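Local structure of oxaloacetate acetyl hydrolase (Cryphonectria parasitica, 3LYE) at residues P9-K15 and P86-P90; Y33-R39 and M80-L84; D170-S174 and L197-R201; A192-E198 and W216-N221. The protein is a TIM-barrel enzyme of the phosphoenolpyruvate phosphomutase family, assembled from four copies of one chain. All blocks are in the same frame, centred on the assembly; numbering follows the deposited sequence.

Contact 1 of 4, residues P9-K15 and P86-P90. With CA (calcium ion), chain D.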
loop_
_atom_site.group_PDB
_atom_site.type_symbol
_atom_site.label_atom_id
_atom_site.label_comp_id
_atom_site.label_asym_id
_atom_site.label_seq_id
_atom_site.Cartn_x
_atom_site.Cartn_y
_atom_site.Cartn_z
ATOM N N PRO A 9 -24.336 -5.745 -6.710
ATOM C CA PRO A 9 -23.156 -4.884 -6.645
ATOM C C PRO A 9 -21.888 -5.723 -6.961
ATOM O O PRO A 9 -21.894 -6.933 -6.804
ATOM C CB PRO A 9 -23.093 -4.427 -5.176
ATOM C CG PRO A 9 -24.071 -5.197 -4.452
ATOM C CD PRO A 9 -24.939 -5.967 -5.394
ATOM N N PHE A 10 -20.821 -5.066 -7.403
ATOM C CA PHE A 10 -19.541 -5.721 -7.701
ATOM C C PHE A 10 -19.661 -6.810 -8.729
ATOM O O PHE A 10 -18.932 -7.815 -8.697
ATOM C CB PHE A 10 -18.975 -6.270 -6.386
ATOM C CG PHE A 10 -19.076 -5.301 -5.241
ATOM C CD1 PHE A 10 -18.530 -4.055 -5.354
ATOM C CD2 PHE A 10 -19.703 -5.634 -4.054
ATOM C CE1 PHE A 10 -18.593 -3.160 -4.327
ATOM C CE2 PHE A 10 -19.773 -4.709 -3.028
ATOM C CZ PHE A 10 -19.235 -3.482 -3.185
ATOM N N SER A 11 -20.567 -6.598 -9.684
ATOM C CA SER A 11 -20.816 -7.589 -10.729
ATOM C C SER A 11 -20.318 -7.230 -12.118
ATOM O O SER A 11 -20.861 -7.676 -13.116
ATOM C CB SER A 11 -22.290 -7.972 -10.766
ATOM O OG SER A 11 -23.100 -6.878 -11.167
ATOM N N GLY A 12 -19.250 -6.468 -12.192
ATOM C CA GLY A 12 -18.721 -6.080 -13.472
ATOM C C GLY A 12 -18.405 -7.202 -14.413
ATOM O O GLY A 12 -18.677 -7.098 -15.614
ATOM N N ALA A 13 -17.851 -8.294 -13.904
ATOM C CA ALA A 13 -17.527 -9.401 -14.805
ATOM C C ALA A 13 -18.794 -9.940 -15.482
ATOM O O ALA A 13 -18.820 -10.197 -16.678
ATOM C CB ALA A 13 -16.802 -10.501 -14.090
ATOM N N LYS A 14 -19.818 -10.157 -14.685
ATOM C CA LYS A 14 -21.093 -10.648 -15.198
ATOM C C LYS A 14 -21.649 -9.641 -16.221
ATOM O O LYS A 14 -22.151 -10.014 -17.299
ATOM C CB LYS A 14 -22.090 -10.936 -14.063
ATOM C CG LYS A 14 -23.326 -11.664 -14.506
ATOM C CD LYS A 14 -24.393 -11.687 -13.443
ATOM C CE LYS A 14 -25.712 -12.115 -14.062
ATOM N NZ LYS A 14 -26.895 -11.655 -13.286
ATOM N N LYS A 15 -21.546 -8.351 -15.930
ATOM C CA LYS A 15 -22.048 -7.344 -16.854
ATOM C C LYS A 15 -21.307 -7.307 -18.172
ATOM O O LYS A 15 -21.910 -7.158 -19.234
ATOM C CB LYS A 15 -21.976 -5.971 -16.233
ATOM C CG LYS A 15 -22.871 -5.781 -15.101
ATOM C CD LYS A 15 -22.552 -4.445 -14.439
ATOM C CE LYS A 15 -23.485 -4.204 -13.329
ATOM N NZ LYS A 15 -23.340 -2.835 -12.797
ATOM N N PRO A 86 -20.330 0.751 -6.880
ATOM C CA PRO A 86 -20.548 -0.707 -6.829
ATOM C C PRO A 86 -21.519 -1.210 -7.901
ATOM O O PRO A 86 -21.530 -2.398 -8.217
ATOM C CB PRO A 86 -21.170 -0.911 -5.442
ATOM C CG PRO A 86 -20.659 0.256 -4.628
ATOM C CD PRO A 86 -20.593 1.396 -5.578
ATOM N N PHE A 87 -22.343 -0.315 -8.433
ATOM C CA PHE A 87 -23.323 -0.677 -9.451
ATOM C C PHE A 87 -22.986 -0.069 -10.794
ATOM O O PHE A 87 -23.827 -0.049 -11.682
ATOM C CB PHE A 87 -24.678 -0.153 -8.999
ATOM C CG PHE A 87 -25.104 -0.702 -7.671
ATOM C CD1 PHE A 87 -25.709 -1.944 -7.580
ATOM C CD2 PHE A 87 -24.851 0.005 -6.504
ATOM C CE1 PHE A 87 -26.074 -2.452 -6.361
ATOM C CE2 PHE A 87 -25.235 -0.508 -5.272
ATOM C CZ PHE A 87 -25.831 -1.729 -5.210
ATOM N N GLY A 88 -21.733 0.331 -10.965
ATOM C CA GLY A 88 -21.296 0.964 -12.184
ATOM C C GLY A 88 -20.798 0.103 -13.313
ATOM O O GLY A 88 -21.005 -1.097 -13.331
ATOM N N PRO A 89 -20.165 0.740 -14.294
ATOM C CA PRO A 89 -19.680 0.028 -15.469
ATOM C C PRO A 89 -18.519 -0.898 -15.245
ATOM O O PRO A 89 -17.688 -0.625 -14.396
ATOM C CB PRO A 89 -19.256 1.155 -16.409
ATOM C CG PRO A 89 -18.919 2.286 -15.563
ATOM C CD PRO A 89 -19.824 2.172 -14.337
ATOM N N PRO A 90 -18.481 -2.013 -16.004
ATOM C CA PRO A 90 -17.376 -2.939 -15.867
ATOM C C PRO A 90 -16.036 -2.311 -16.265
ATOM O O PRO A 90 -15.954 -1.429 -17.133
ATOM C CB PRO A 90 -17.721 -4.064 -16.882
ATOM C CG PRO A 90 -18.718 -3.507 -17.756
ATOM C CD PRO A 90 -19.480 -2.485 -16.980
HETATM CA CA CA D . -25.980 0.253 -12.975
HETATM O O HOH W 1 -21.376 -3.903 -10.547
HETATM O O HOH W 2 -26.577 -2.265 -13.262
HETATM O O HOH W 3 -24.513 -0.845 -14.678
HETATM O O HOH W 4 -27.569 -0.695 -11.276
HETATM O O HOH W 5 -26.450 2.243 -11.593
HETATM O O HOH W 6 -24.781 2.145 -14.089
#
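With CG beside the backbone N (chi1 -67°) and the rest of the chain extended, Lys15 sends NZ straight across to the loop 86-90, where it donates to Gly88 O at 3.0 Å. The carbonyl of Phe87 is just as near to NZ, but the angle is too poor for a hydrogen bond; Phe87 O instead binds a calcium ion at 2.5 Å. Five waters complete the coordination seen, and one of them, water 3, also accepts a hydrogen bond from Lys15 NZ at 3.0 Å. The ammonium is thus tied to the metal's hydration shell without touching the ion. At the other end, Phe10 N donates to Pro86 O over 2.9 Å, with a 159° angle at the hydrogen and the donor in the carbonyl plane. Water 1 donates to Pro86 O as well, and accepts from Ser11 N and Lys15 NZ. Apolar contacts flank these bonds: Pro9 CB makes an off-centre CH-pi contact with the Phe87 ring, 4.2 Å from its centroid, while Phe10 CE1 meets Pro86 CB at 3.6 Å. Arg114, Arg158 and Arg160 of the second subunit pack against the aromatic and proline groups. Overall, the lead-in and first turn of helix 12-22 are docked on the alpha-to-beta loop between helix 71-82 and strand 91-94, at the amino-terminal end of the barrel strands, beside a mostly hydrated surface calcium site.

Contact 2 of 4, residues Y33-R39 and M80-L84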
loop_
_atom_site.group_PDB
_atom_site.type_symbol
_atom_site.label_atom_id
_atom_site.label_comp_id
_atom_site.label_asym_id
_atom_site.label_seq_id
_atom_site.Cartn_x
_atom_site.Cartn_y
_atom_site.Cartn_z
ATOM N N TYR A 33 -6.891 6.084 -15.971
ATOM C CA TYR A 33 -5.701 5.786 -15.224
ATOM C C TYR A 33 -5.661 6.237 -13.781
ATOM O O TYR A 33 -4.668 5.991 -13.083
ATOM C CB TYR A 33 -4.517 6.488 -15.930
ATOM C CG TYR A 33 -4.570 7.984 -15.929
ATOM C CD1 TYR A 33 -4.015 8.707 -14.889
ATOM C CD2 TYR A 33 -5.182 8.681 -16.958
ATOM C CE1 TYR A 33 -4.067 10.074 -14.868
ATOM C CE2 TYR A 33 -5.230 10.069 -16.949
ATOM C CZ TYR A 33 -4.677 10.768 -15.892
ATOM O OH TYR A 33 -4.683 12.148 -15.924
ATOM N N ASP A 34 -6.730 6.868 -13.317
ATOM C CA ASP A 34 -6.811 7.377 -11.956
ATOM C C ASP A 34 -8.258 7.642 -11.622
ATOM O O ASP A 34 -9.160 7.362 -12.451
ATOM C CB ASP A 34 -5.922 8.601 -11.742
ATOM C CG ASP A 34 -6.510 9.894 -12.300
ATOM O OD1 ASP A 34 -6.138 10.974 -11.774
ATOM O OD2 ASP A 34 -7.317 9.833 -13.262
ATOM N N GLY A 35 -8.505 8.196 -10.449
ATOM C CA GLY A 35 -9.865 8.420 -10.034
ATOM C C GLY A 35 -10.585 9.502 -10.814
ATOM O O GLY A 35 -11.744 9.348 -11.158
ATOM N N LEU A 36 -9.871 10.567 -11.147
ATOM C CA LEU A 36 -10.473 11.652 -11.887
ATOM C C LEU A 36 -10.860 11.218 -13.296
ATOM O O LEU A 36 -11.972 11.454 -13.748
ATOM C CB LEU A 36 -9.530 12.833 -11.927
ATOM C CG LEU A 36 -10.075 14.063 -12.644
ATOM C CD1 LEU A 36 -11.323 14.648 -11.927
ATOM C CD2 LEU A 36 -9.030 15.108 -12.838
ATOM N N SER A 37 -9.935 10.593 -14.005
ATOM C CA SER A 37 -10.230 10.143 -15.360
ATOM C C SER A 37 -11.377 9.111 -15.337
ATOM O O SER A 37 -12.299 9.168 -16.157
ATOM C CB SER A 37 -9.003 9.567 -16.071
ATOM O OG SER A 37 -8.397 8.545 -15.313
ATOM N N ALA A 38 -11.354 8.182 -14.396
ATOM C CA ALA A 38 -12.421 7.199 -14.310
ATOM C C ALA A 38 -13.773 7.841 -13.981
ATOM O O ALA A 38 -14.803 7.527 -14.601
ATOM C CB ALA A 38 -12.082 6.142 -13.273
ATOM N N ARG A 39 -13.780 8.757 -13.020
ATOM C CA ARG A 39 -15.029 9.426 -12.643
ATOM C C ARG A 39 -15.589 10.240 -13.816
ATOM O O ARG A 39 -16.795 10.352 -13.971
ATOM C CB ARG A 39 -14.788 10.342 -11.444
ATOM C CG ARG A 39 -14.667 9.628 -10.109
ATOM C CD ARG A 39 -15.975 9.025 -9.629
ATOM N NE ARG A 39 -15.867 8.724 -8.210
ATOM C CZ ARG A 39 -16.852 8.236 -7.472
ATOM N NH1 ARG A 39 -16.634 8.025 -6.192
ATOM N NH2 ARG A 39 -18.028 7.961 -8.020
ATOM N N MET A 80 -9.501 0.327 -6.940
ATOM C CA MET A 80 -10.041 1.643 -6.728
ATOM C C MET A 80 -11.029 2.022 -7.843
ATOM O O MET A 80 -12.168 2.424 -7.582
ATOM C CB MET A 80 -8.911 2.688 -6.624
ATOM C CG MET A 80 -9.389 4.106 -6.369
ATOM S SD MET A 80 -9.778 5.066 -7.888
ATOM C CE MET A 80 -8.152 5.224 -8.645
ATOM N N ILE A 81 -10.606 1.875 -9.086
ATOM C CA ILE A 81 -11.456 2.294 -10.189
ATOM C C ILE A 81 -12.719 1.493 -10.358
ATOM O O ILE A 81 -13.794 2.059 -10.546
ATOM C CB ILE A 81 -10.636 2.289 -11.514
ATOM C CG1 ILE A 81 -9.558 3.375 -11.489
ATOM C CG2 ILE A 81 -11.559 2.459 -12.727
ATOM C CD1 ILE A 81 -8.486 3.200 -12.524
ATOM N N ALA A 82 -12.613 0.176 -10.286
ATOM C CA ALA A 82 -13.777 -0.654 -10.505
ATOM C C ALA A 82 -14.879 -0.487 -9.519
ATOM O O ALA A 82 -16.036 -0.732 -9.855
ATOM C CB ALA A 82 -13.341 -2.126 -10.486
ATOM N N ASN A 83 -14.535 -0.031 -8.322
ATOM C CA ASN A 83 -15.496 0.083 -7.237
ATOM C C ASN A 83 -15.974 1.451 -6.838
ATOM O O ASN A 83 -16.660 1.603 -5.832
ATOM C CB ASN A 83 -14.957 -0.740 -6.046
ATOM C CG ASN A 83 -14.679 -2.178 -6.440
ATOM O OD1 ASN A 83 -13.496 -2.630 -6.590
ATOM N ND2 ASN A 83 -15.742 -2.899 -6.695
ATOM N N LEU A 84 -15.616 2.435 -7.633
ATOM C CA LEU A 84 -16.057 3.803 -7.375
ATOM C C LEU A 84 -17.588 3.787 -7.245
ATOM O O LEU A 84 -18.142 4.494 -6.408
ATOM C CB LEU A 84 -15.555 4.761 -8.433
ATOM C CG LEU A 84 -14.055 4.975 -8.432
ATOM C CD1 LEU A 84 -13.653 5.833 -9.609
ATOM C CD2 LEU A 84 -13.590 5.568 -7.096
HETATM O O HOH W 7 -20.236 6.376 -7.110
#
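Ala38 CB rests against both Ile81 and Leu84, 3.8 Å from Ile81 CG2 and 4.0 Å from Leu84 CD1. This close packing continues to the start of helix 35-43, where Met80, with CG anti to its N (chi1 -179°) but the chain folded at the next two torsions, brings CE to 3.5 Å from Gly35 N. That helix start is well fixed: Asp34 is its N-cap, and Asp34 OD2 accepts from Ser37 N at 2.8 Å and from Ser37 OG at 2.7 Å. Equally tight is the other end, where Leu84 CB sits 3.8 Å above the centre of the Arg39 guanidinium, on one face. Hydration is confined to the outer edge of that group, where water 7 lies in its plane. This water accepts from Arg39 NH2 and probably donates to Leu84 O, both at 2.9 Å, and so would link groups that do not bond directly. Arg39 NE turns to Gly62 O of the third subunit, and Asp34 OD1 is bound by Ser59 OG of that subunit. With no direct hydrogen bond between the segments, cohesion here rests on apolar contact and probably one bridging water, while the polar ends serve helix capping and the subunit interface.

Contact 3 of 4, residues D170-S174 and L197-R201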
loop_
_atom_site.group_PDB
_atom_site.type_symbol
_atom_site.label_atom_id
_atom_site.label_comp_id
_atom_site.label_asym_id
_atom_site.label_seq_id
_atom_site.Cartn_x
_atom_site.Cartn_y
_atom_site.Cartn_z
ATOM N N ASP A 170 1.702 -9.907 -28.938
ATOM C CA ASP A 170 2.571 -8.835 -29.382
ATOM C C ASP A 170 3.559 -9.397 -30.407
ATOM O O ASP A 170 4.570 -8.773 -30.688
ATOM C CB ASP A 170 3.363 -8.327 -28.189
ATOM C CG ASP A 170 2.554 -7.416 -27.315
ATOM O OD1 ASP A 170 2.311 -6.283 -27.752
ATOM O OD2 ASP A 170 2.161 -7.824 -26.209
ATOM N N ALA A 171 3.245 -10.555 -30.986
ATOM C CA ALA A 171 4.128 -11.196 -31.962
ATOM C C ALA A 171 4.150 -10.659 -33.400
ATOM O O ALA A 171 4.997 -11.085 -34.183
ATOM C CB ALA A 171 3.797 -12.696 -32.027
ATOM N N LEU A 172 3.259 -9.752 -33.773
ATOM C CA LEU A 172 3.255 -9.260 -35.153
ATOM C C LEU A 172 4.568 -8.755 -35.722
ATOM O O LEU A 172 4.982 -9.184 -36.791
ATOM C CB LEU A 172 2.176 -8.199 -35.350
ATOM C CG LEU A 172 1.922 -7.782 -36.798
ATOM C CD1 LEU A 172 1.285 -8.898 -37.612
ATOM C CD2 LEU A 172 1.036 -6.559 -36.816
ATOM N N GLN A 173 5.225 -7.870 -34.992
ATOM C CA GLN A 173 6.484 -7.286 -35.436
ATOM C C GLN A 173 7.610 -8.284 -35.663
ATOM O O GLN A 173 8.217 -8.323 -36.734
ATOM C CB GLN A 173 6.918 -6.265 -34.383
ATOM C CG GLN A 173 8.092 -5.373 -34.732
ATOM C CD GLN A 173 8.344 -4.348 -33.639
ATOM O OE1 GLN A 173 9.336 -3.621 -33.667
ATOM N NE2 GLN A 173 7.442 -4.297 -32.651
ATOM N N SER A 174 7.880 -9.107 -34.659
ATOM C CA SER A 174 8.950 -10.078 -34.767
ATOM C C SER A 174 8.677 -11.417 -35.426
ATOM O O SER A 174 9.607 -12.007 -35.995
ATOM C CB SER A 174 9.518 -10.341 -33.379
ATOM O OG SER A 174 8.592 -11.056 -32.576
ATOM N N LEU A 197 -4.884 -8.797 -31.055
ATOM C CA LEU A 197 -3.704 -8.799 -31.899
ATOM C C LEU A 197 -3.283 -7.316 -31.777
ATOM O O LEU A 197 -3.944 -6.424 -32.296
ATOM C CB LEU A 197 -4.043 -9.233 -33.323
ATOM C CG LEU A 197 -2.840 -9.627 -34.187
ATOM C CD1 LEU A 197 -3.265 -10.361 -35.440
ATOM C CD2 LEU A 197 -1.994 -8.409 -34.546
ATOM N N GLU A 198 -2.194 -7.084 -31.075
ATOM C CA GLU A 198 -1.673 -5.715 -30.831
ATOM C C GLU A 198 -0.856 -5.138 -31.950
ATOM O O GLU A 198 -0.056 -5.804 -32.578
ATOM C CB GLU A 198 -0.762 -5.750 -29.598
ATOM C CG GLU A 198 -0.114 -4.434 -29.142
ATOM C CD GLU A 198 -1.115 -3.414 -28.637
ATOM O OE1 GLU A 198 -2.201 -3.819 -28.175
ATOM O OE2 GLU A 198 -0.798 -2.205 -28.700
ATOM N N GLY A 199 -1.083 -3.873 -32.216
ATOM C CA GLY A 199 -0.316 -3.197 -33.234
ATOM C C GLY A 199 -0.512 -3.461 -34.702
ATOM O O GLY A 199 0.475 -3.592 -35.440
ATOM N N PHE A 200 -1.751 -3.469 -35.161
ATOM C CA PHE A 200 -1.998 -3.700 -36.570
ATOM C C PHE A 200 -1.249 -2.634 -37.377
ATOM O O PHE A 200 -1.121 -1.472 -36.946
ATOM C CB PHE A 200 -3.478 -3.570 -36.894
ATOM C CG PHE A 200 -4.323 -4.684 -36.353
ATOM C CD1 PHE A 200 -4.199 -5.953 -36.861
ATOM C CD2 PHE A 200 -5.262 -4.457 -35.368
ATOM C CE1 PHE A 200 -4.981 -6.994 -36.391
ATOM C CE2 PHE A 200 -6.044 -5.497 -34.884
ATOM C CZ PHE A 200 -5.907 -6.763 -35.402
ATOM N N ARG A 201 -0.769 -3.023 -38.547
ATOM C CA ARG A 201 -0.044 -2.105 -39.419
ATOM C C ARG A 201 -0.999 -1.442 -40.408
ATOM O O ARG A 201 -0.670 -0.425 -40.991
ATOM C CB ARG A 201 1.102 -2.833 -40.130
ATOM C CG ARG A 201 2.259 -3.112 -39.168
ATOM C CD ARG A 201 3.430 -3.892 -39.766
ATOM N NE ARG A 201 4.650 -3.699 -38.973
ATOM C CZ ARG A 201 4.873 -4.260 -37.786
ATOM N NH1 ARG A 201 6.008 -4.022 -37.137
ATOM N NH2 ARG A 201 3.972 -5.068 -37.243
HETATM O O HOH W 8 1.139 -8.181 -32.276
#
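Leu172 and Arg201 run antiparallel alongside one another, which brings Arg201 NH2 to 3.3 Å from Leu172 CD2. The methyl lies at the edge of the guanidinium, in its plane, rather than over a face. Gln173 lies roughly perpendicular to the same arginine; its CG approaches Arg201 NH1 to 3.5 Å, and the amide and guanidinium planes are 59° apart. Leu172 CD2 is also 3.3 Å from Gly199 O and touches Leu197 CD2 at 4.2 Å, so one branch of the leucine fills the bend of the loop. Asp170 and Glu198, by contrast, extend in the same direction, flank to flank. Contact is made by Asp170 OD1 against Glu198 CG at 3.4 Å, while the nearest charged oxygens, Asp170 OD1 and Glu198 OE1, stay 5.2 Å apart. The bend in Glu198 (chi2 66°) leads its carboxylate toward Asn221; Lys137 forms a salt bridge with Asp170 OD1. Water 8 joins the backbones, accepting from Leu172 N and donating to Glu198 O at 2.7 Å. Here the loop and first helical turn after strand 164-169 meet the loop after the neighbouring parallel strand 194-197, at the carboxy-terminal end of the barrel, where TIM-barrel enzymes carry their active sites.

Contact 4 of 4, residues A192-E198 and W216-N221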
loop_
_atom_site.group_PDB
_atom_site.type_symbol
_atom_site.label_atom_id
_atom_site.label_comp_id
_atom_site.label_asym_id
_atom_site.label_seq_id
_atom_site.Cartn_x
_atom_site.Cartn_y
_atom_site.Cartn_z
ATOM N N ALA A 192 -9.234 -18.710 -23.381
ATOM C CA ALA A 192 -9.351 -17.276 -23.435
ATOM C C ALA A 192 -10.697 -16.942 -24.088
ATOM O O ALA A 192 -11.170 -17.628 -25.005
ATOM C CB ALA A 192 -8.196 -16.669 -24.162
ATOM N N ASP A 193 -11.291 -15.843 -23.632
ATOM C CA ASP A 193 -12.576 -15.394 -24.104
ATOM C C ASP A 193 -12.602 -14.441 -25.285
ATOM O O ASP A 193 -13.583 -14.397 -26.018
ATOM C CB ASP A 193 -13.285 -14.684 -22.939
ATOM C CG ASP A 193 -13.475 -15.584 -21.735
ATOM O OD1 ASP A 193 -12.851 -15.353 -20.672
ATOM O OD2 ASP A 193 -14.308 -16.513 -21.834
ATOM N N VAL A 194 -11.527 -13.682 -25.436
ATOM C CA VAL A 194 -11.384 -12.695 -26.473
ATOM C C VAL A 194 -9.936 -12.629 -26.882
ATOM O O VAL A 194 -9.049 -12.859 -26.064
ATOM C CB VAL A 194 -11.753 -11.287 -25.877
ATOM C CG1 VAL A 194 -11.612 -10.164 -26.896
ATOM C CG2 VAL A 194 -13.159 -11.301 -25.243
ATOM N N GLY A 195 -9.673 -12.286 -28.135
ATOM C CA GLY A 195 -8.316 -12.162 -28.596
ATOM C C GLY A 195 -7.972 -10.700 -28.906
ATOM O O GLY A 195 -8.847 -9.880 -29.203
ATOM N N LEU A 196 -6.698 -10.370 -28.763
ATOM C CA LEU A 196 -6.184 -9.034 -29.030
ATOM C C LEU A 196 -4.859 -9.165 -29.776
ATOM O O LEU A 196 -3.870 -9.649 -29.240
ATOM C CB LEU A 196 -5.985 -8.248 -27.724
ATOM C CG LEU A 196 -5.092 -6.997 -27.731
ATOM C CD1 LEU A 196 -5.396 -6.074 -28.865
ATOM C CD2 LEU A 196 -5.222 -6.296 -26.366
ATOM N N LEU A 197 -4.884 -8.797 -31.055
ATOM C CA LEU A 197 -3.704 -8.799 -31.899
ATOM C C LEU A 197 -3.283 -7.316 -31.777
ATOM O O LEU A 197 -3.944 -6.424 -32.296
ATOM C CB LEU A 197 -4.043 -9.233 -33.323
ATOM C CG LEU A 197 -2.840 -9.627 -34.187
ATOM C CD1 LEU A 197 -3.265 -10.361 -35.440
ATOM C CD2 LEU A 197 -1.994 -8.409 -34.546
ATOM N N GLU A 198 -2.194 -7.084 -31.075
ATOM C CA GLU A 198 -1.673 -5.715 -30.831
ATOM C C GLU A 198 -0.856 -5.138 -31.950
ATOM O O GLU A 198 -0.056 -5.804 -32.578
ATOM C CB GLU A 198 -0.762 -5.750 -29.598
ATOM C CG GLU A 198 -0.114 -4.434 -29.142
ATOM C CD GLU A 198 -1.115 -3.414 -28.637
ATOM O OE1 GLU A 198 -2.201 -3.819 -28.175
ATOM O OE2 GLU A 198 -0.798 -2.205 -28.700
ATOM N N TRP A 216 -14.980 -16.124 -32.855
ATOM C CA TRP A 216 -14.392 -15.803 -31.552
ATOM C C TRP A 216 -14.146 -14.307 -31.571
ATOM O O TRP A 216 -13.521 -13.796 -32.497
ATOM C CB TRP A 216 -13.130 -16.612 -31.360
ATOM C CG TRP A 216 -12.502 -16.563 -30.006
ATOM C CD1 TRP A 216 -13.043 -16.986 -28.834
ATOM C CD2 TRP A 216 -11.187 -16.124 -29.705
ATOM N NE1 TRP A 216 -12.145 -16.823 -27.809
ATOM C CE2 TRP A 216 -10.992 -16.298 -28.321
ATOM C CE3 TRP A 216 -10.148 -15.591 -30.477
ATOM C CZ2 TRP A 216 -9.798 -15.982 -27.697
ATOM C CZ3 TRP A 216 -8.965 -15.318 -29.879
ATOM C CH2 TRP A 216 -8.797 -15.471 -28.481
ATOM N N PRO A 217 -14.572 -13.594 -30.514
ATOM C CA PRO A 217 -14.405 -12.141 -30.514
ATOM C C PRO A 217 -13.032 -11.577 -30.310
ATOM O O PRO A 217 -12.213 -12.139 -29.580
ATOM C CB PRO A 217 -15.291 -11.695 -29.345
ATOM C CG PRO A 217 -15.447 -12.859 -28.470
ATOM C CD PRO A 217 -15.179 -14.095 -29.274
ATOM N N LEU A 218 -12.782 -10.480 -31.018
ATOM C CA LEU A 218 -11.519 -9.758 -30.925
ATOM C C LEU A 218 -11.778 -8.367 -30.342
ATOM O O LEU A 218 -12.855 -7.763 -30.483
ATOM C CB LEU A 218 -10.822 -9.573 -32.269
ATOM C CG LEU A 218 -10.415 -10.841 -33.018
ATOM C CD1 LEU A 218 -9.449 -10.469 -34.140
ATOM C CD2 LEU A 218 -9.812 -11.833 -32.061
ATOM N N LEU A 219 -10.710 -7.853 -29.762
ATOM C CA LEU A 219 -10.649 -6.551 -29.145
ATOM C C LEU A 219 -9.576 -5.771 -29.934
ATOM O O LEU A 219 -8.487 -6.270 -30.217
ATOM C CB LEU A 219 -10.268 -6.719 -27.677
ATOM C CG LEU A 219 -10.068 -5.471 -26.823
ATOM C CD1 LEU A 219 -10.163 -5.804 -25.341
ATOM C CD2 LEU A 219 -8.717 -4.802 -27.111
ATOM N N LEU A 220 -9.897 -4.526 -30.249
ATOM C CA LEU A 220 -9.027 -3.607 -30.965
ATOM C C LEU A 220 -8.475 -2.581 -29.976
ATOM O O LEU A 220 -9.233 -1.909 -29.305
ATOM C CB LEU A 220 -9.816 -2.860 -32.053
ATOM C CG LEU A 220 -9.048 -1.815 -32.844
ATOM C CD1 LEU A 220 -7.880 -2.420 -33.584
ATOM C CD2 LEU A 220 -9.963 -1.107 -33.796
ATOM N N ASN A 221 -7.161 -2.473 -29.881
ATOM C CA ASN A 221 -6.531 -1.497 -29.008
ATOM C C ASN A 221 -6.071 -0.299 -29.820
ATOM O O ASN A 221 -5.154 -0.405 -30.628
ATOM C CB ASN A 221 -5.333 -2.086 -28.308
ATOM C CG ASN A 221 -4.620 -1.073 -27.429
ATOM O OD1 ASN A 221 -5.196 -0.082 -26.964
ATOM N ND2 ASN A 221 -3.347 -1.307 -27.215
HETATM O O HOH W 9 -6.891 -7.247 -32.189
HETATM O O HOH W 10 -5.192 -3.923 -31.642
HETATM O O HOH W 11 -2.583 -1.481 -30.747
#
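Gly195 is held from both directions by the second segment: its N donates to Pro217 O at 2.9 Å, and its O accepts from Leu219 N at 2.8 Å. These two bonds make a single parallel bridge between Gly195 and Leu218. The Trp216 indole lies over the glycine, with Gly195 N 3.3 Å above one face toward the rim. Trp216 NE1 donates to Ala192 O over 3.1 Å; the oxygen lies in the ring plane, but the N-H comes in above the carbonyl plane, and the 140° angle is bent. Beyond the bridge the strands diverge, their short axes 31° apart: the CA-CA spacing grows from 4.6 Å at Gly195-Leu218 to 6.7 Å at Glu198-Asn221. Water takes over there: water 9 links Leu197 N to Leu219 O, and water 10 joins Leu197 O to Asn221 N. Leu196 CD2 and Leu219 CD2 still meet at 3.9 Å. At the carboxy-terminal end Asn221 ND2 donates to the syn lone pair of Glu198 OE1 at 2.9 Å, nearly straight at 172°; Ser247 bonds Asn221 OD1 and so helps fix the amide's rotation. Farther out, Asp193 forms salt bridges with Lys156 and Arg17. Strand 194-197 pairs on its other side with 164-169, Leu219 packs on strand 243-247, and Trp216 rests on Arg188 of helix 177-189, so this partly hydrated seam closes the parallel barrel.

How the contacts relate
The four contacts form two pairs. Along the chain, both segments of contact 2 fall between those of contact 1; contacts 3 and 4 follow later and share Leu197 and Glu198. Contacts 1 and 2 have centres 14 Å apart and meet where Phe10 packs on Asn83, at the end of helix 71-82. Contacts 3 and 4, 12 Å apart, touch through Phe200 and Leu220 and both involve strand 194-197. The pairs are well separated: contacts 1 and 3, 31 Å between centres, lie on opposite sides of the chain's centre. One pair therefore joins helices and loops beside neighbouring subunits, whereas the other, touched by no other chain of the assembly, joins strands 194-197 and 219-223 and the connections after strands 164-169 and 194-197.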